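Local coordinates for protein YlmD (Geobacillus stearothermophilus, PDB 6T1B) that catalyses the phosphorolysis of adenosine, inosine and S-methyl-5'-thioadenosine to the free purine base and a ribose 1-phosphate, and also deaminates adenosine, using zinc as cofactor, at residues 131-134 against 135-138; 165-169 against 170-174. All blocks are in the same frame, centred on the assembly; numbering follows the deposited sequence.

Overall arrangement
Interaction 1 (131-134 against 135-138) is the turn between strands 127-133 and 138-144, and interaction 2 (165-169 against 170-174) is the turn that leads from helix 153-163 into strand 173-176. Their centres lie 8 Å apart. Strands 127-133 and 173-176 are neighbours in one mixed sheet, and Val132 O and Tyr173 N, 2.9 Å apart, probably share a hydrogen bond there. Ile167 of interaction 2 packs on the first turn, its CG1 3.4 Å from Leu138 CD1 and its CD1 3.6 Å from Ala136 CB. Strand 138-144, leaving interaction 1, carries His143, a ligand of the catalytic zinc, about 9 Å from Phe131 (side chain to side chain).

Interaction 1 (131-134 against 135-138); sequences FVAP and SAGL
Ala133 and Leu138 face each other across the turn, their CB atoms 4.1 Å apart on the same side of the two strands. The leucine sets its CG anti to its own carbonyl carbon and beside the backbone N (chi1 -85°), which leads the branched end away from the alanine methyl and leaves CB as the nearest leucine side-chain atom to it. The methyl of Ala136 comes up on this side too, 4.4 Å from Ala133 CB. Trp161 of helix 153-163 packs on Ala133 and Leu138, both buried, while Ile167 touches Leu138 and Ala136 nearer the surface.

Val132 points to the other face of the sheet, toward Phe21 and Tyr173. Its CG2 reaches back to within 3.5 Å of Leu138 O, and its CA lies 3.3 Å from the same oxygen in a CA-H...O contact. That carbonyl receives its main bond from Ala133 N at 3.0 Å; the bond is nearly straight at the hydrogen (164°), although the donor is tilted 31° from the carbonyl plane. The return bond, from Leu138 N to Ala133 O, is weak at 3.3 Å. Ala133 O also accepts a weak, bent bond from Ala136 N, while Pro134 O takes another weak one from Gly137 N.

Pro134 and Ser135 form the exposed outer bend, both with helix-like backbone angles, and the proline ring lies against Tyr173 of the neighbouring strand. Gly137 follows with a positive phi, which favours glycine, and the chain swings back into the sheet at Leu138. Gly137 and Leu138 both stand opposite Ala133: strands 127-133 and 138-144 form a beta hairpin whose short connection ends in a G1 beta bulge.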
# COMPACT_ATOMS: atom_id res chain seq x y z
N PHE A 131 -5.90 -6.02 -1.27
CA PHE A 131 -6.50 -7.35 -1.28
C PHE A 131 -8.02 -7.22 -1.31
O PHE A 131 -8.58 -6.35 -0.63
CB PHE A 131 -6.14 -8.10 0.00
CG PHE A 131 -4.68 -8.36 0.22
CD1 PHE A 131 -3.84 -7.38 0.70
CD2 PHE A 131 -4.16 -9.62 0.01
CE1 PHE A 131 -2.51 -7.68 0.94
CE2 PHE A 131 -2.83 -9.90 0.23
CZ PHE A 131 -2.02 -8.94 0.71
N VAL A 132 -8.67 -8.11 -2.03
CA VAL A 132 -10.12 -8.16 -2.01
C VAL A 132 -10.54 -9.61 -2.16
O VAL A 132 -9.95 -10.37 -2.93
CB VAL A 132 -10.75 -7.26 -3.09
CG1 VAL A 132 -10.42 -7.72 -4.49
CG2 VAL A 132 -12.26 -7.12 -2.87
N ALA A 133 -11.54 -10.00 -1.39
CA ALA A 133 -12.28 -11.24 -1.64
C ALA A 133 -13.71 -10.79 -1.88
O ALA A 133 -14.50 -10.63 -0.92
CB ALA A 133 -12.15 -12.20 -0.46
N PRO A 134 -14.11 -10.55 -3.14
CA PRO A 134 -15.40 -9.89 -3.40
C PRO A 134 -16.59 -10.67 -2.88
O PRO A 134 -17.55 -10.07 -2.39
CB PRO A 134 -15.44 -9.78 -4.92
CG PRO A 134 -14.05 -9.83 -5.36
CD PRO A 134 -13.33 -10.74 -4.39
N SER A 135 -16.57 -11.99 -3.00
CA SER A 135 -17.71 -12.77 -2.56
C SER A 135 -17.93 -12.57 -1.06
O SER A 135 -19.07 -12.39 -0.62
CB SER A 135 -17.49 -14.25 -2.90
OG SER A 135 -16.39 -14.80 -2.20
N ALA A 136 -16.85 -12.55 -0.29
CA ALA A 136 -16.92 -12.50 1.16
C ALA A 136 -16.93 -11.10 1.73
O ALA A 136 -17.00 -10.93 2.95
CB ALA A 136 -15.75 -13.28 1.76
N GLY A 137 -16.79 -10.07 0.90
CA GLY A 137 -16.81 -8.72 1.41
C GLY A 137 -15.59 -8.34 2.23
O GLY A 137 -15.67 -7.45 3.07
N LEU A 138 -14.42 -8.94 1.96
CA LEU A 138 -13.18 -8.60 2.63
C LEU A 138 -12.36 -7.68 1.76
O LEU A 138 -12.27 -7.88 0.53
CB LEU A 138 -12.33 -9.85 2.90
CG LEU A 138 -12.66 -10.62 4.17
CD1 LEU A 138 -12.21 -12.05 4.11
CD2 LEU A 138 -12.01 -9.88 5.34

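Interaction 2 (165-169 against 170-174); sequences EHIAP and SDIYV
In Ile167, chi1 of -57° places CG2 anti to the backbone N, and this methyl is the branch that meets the following turn. It lies 3.9 Å from Asp171 CB and 4.0 Å from Ile172 CG1, touching both at once. Ile172 has nearly the same first torsion, but its second is extended, which sends CD1 back under the turn to 4.0 Å from Pro169 CA. Its CB sits close to the backbone of the turn as well, 3.4 Å from Pro169 O. The Ile167 side chain lies across that of Asp171, roughly perpendicular, and slants over that of Ile172.

On the outer side, the hydroxyl oxygen OG of Ser170 comes to 3.6 Å from CB, the methyl of Ala168. Asp171 CB lies 3.5 Å from Ala168 O as well as against Ile167, and its carboxylate runs back alongside Ala168.

Two backbone bonds, each joining residues three apart, tighten the bend. Asp171 N donates to Ala168 O at 2.9 Å and Ile172 N to Pro169 O at 3.0 Å. Both are fairly straight at hydrogen, yet each donor sits well above the plane of the carbonyl it binds, by 51° and 61° respectively, as befits the tight winding of a 3-10 turn. Pro169 starts this winding and rests its ring on Val158 and Gln162 of helix 153-163; Ile172 is buried beside Trp161 of the same helix.

Before the turn, Glu165 is held by a salt bridge to Lys87 and a hydrogen bond to Tyr111. This is a single turn of 3-10 helix in a surface loop, forming the helix-to-strand connection from 153-163 to 173-176.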
# COMPACT_ATOMS: atom_id res chain seq x y z
N GLU A 165 -10.51 -16.11 8.76
CA GLU A 165 -11.71 -15.74 8.03
C GLU A 165 -12.24 -16.85 7.13
O GLU A 165 -13.33 -16.71 6.56
CB GLU A 165 -11.47 -14.46 7.20
CG GLU A 165 -10.72 -13.36 7.95
CD GLU A 165 -11.41 -12.87 9.22
OE1 GLU A 165 -12.65 -12.86 9.25
OE2 GLU A 165 -10.70 -12.50 10.19
N HIS A 166 -11.53 -17.99 7.05
CA HIS A 166 -12.00 -19.17 6.30
C HIS A 166 -12.23 -18.85 4.83
O HIS A 166 -13.20 -19.31 4.21
CB HIS A 166 -13.22 -19.78 6.99
CG HIS A 166 -12.99 -20.05 8.45
ND1 HIS A 166 -13.62 -19.34 9.45
CD2 HIS A 166 -12.17 -20.94 9.07
CE1 HIS A 166 -13.21 -19.79 10.63
NE2 HIS A 166 -12.33 -20.76 10.43
N ILE A 167 -11.30 -18.10 4.24
CA ILE A 167 -11.31 -17.74 2.83
C ILE A 167 -10.18 -18.50 2.15
O ILE A 167 -9.01 -18.33 2.52
CB ILE A 167 -11.08 -16.23 2.63
CG1 ILE A 167 -12.13 -15.42 3.39
CG2 ILE A 167 -11.09 -15.87 1.14
CD1 ILE A 167 -13.53 -15.76 3.05
N ALA A 168 -10.51 -19.29 1.14
CA ALA A 168 -9.46 -19.95 0.37
C ALA A 168 -8.64 -18.92 -0.41
O ALA A 168 -9.18 -17.92 -0.89
CB ALA A 168 -10.07 -20.95 -0.62
N PRO A 169 -7.33 -19.14 -0.56
CA PRO A 169 -6.54 -18.21 -1.38
C PRO A 169 -7.07 -18.03 -2.79
O PRO A 169 -6.88 -16.96 -3.38
CB PRO A 169 -5.14 -18.84 -1.36
CG PRO A 169 -5.10 -19.59 -0.06
CD PRO A 169 -6.49 -20.15 0.11
N SER A 170 -7.70 -19.05 -3.35
CA SER A 170 -8.28 -18.95 -4.68
C SER A 170 -9.39 -17.91 -4.77
O SER A 170 -9.79 -17.53 -5.88
CB SER A 170 -8.81 -20.33 -5.10
OG SER A 170 -9.80 -20.75 -4.17
N ASP A 171 -9.95 -17.47 -3.64
CA ASP A 171 -10.99 -16.46 -3.67
C ASP A 171 -10.43 -15.05 -3.49
O ASP A 171 -11.21 -14.10 -3.42
CB ASP A 171 -12.03 -16.72 -2.57
CG ASP A 171 -12.86 -17.96 -2.83
OD1 ASP A 171 -13.35 -18.57 -1.86
OD2 ASP A 171 -13.02 -18.34 -4.01
N ILE A 172 -9.13 -14.91 -3.41
CA ILE A 172 -8.48 -13.63 -3.18
C ILE A 172 -7.96 -13.06 -4.48
O ILE A 172 -7.47 -13.80 -5.35
CB ILE A 172 -7.34 -13.79 -2.15
CG1 ILE A 172 -7.92 -14.34 -0.85
CG2 ILE A 172 -6.59 -12.48 -1.95
CD1 ILE A 172 -6.86 -14.61 0.22
N TYR A 173 -8.06 -11.75 -4.62
CA TYR A 173 -7.50 -10.99 -5.72
C TYR A 173 -6.65 -9.88 -5.14
O TYR A 173 -6.94 -9.34 -4.06
CB TYR A 173 -8.60 -10.40 -6.61
CG TYR A 173 -9.52 -11.43 -7.20
CD1 TYR A 173 -9.39 -11.85 -8.52
CD2 TYR A 173 -10.56 -11.96 -6.45
CE1 TYR A 173 -10.24 -12.79 -9.06
CE2 TYR A 173 -11.41 -12.91 -7.00
CZ TYR A 173 -11.25 -13.31 -8.29
OH TYR A 173 -12.13 -14.23 -8.81
N VAL A 174 -5.57 -9.56 -5.83
CA VAL A 174 -4.57 -8.63 -5.32
C VAL A 174 -4.21 -7.61 -6.39
O VAL A 174 -4.06 -7.98 -7.56
CB VAL A 174 -3.29 -9.37 -4.86
CG1 VAL A 174 -2.21 -8.36 -4.55
CG2 VAL A 174 -3.60 -10.28 -3.66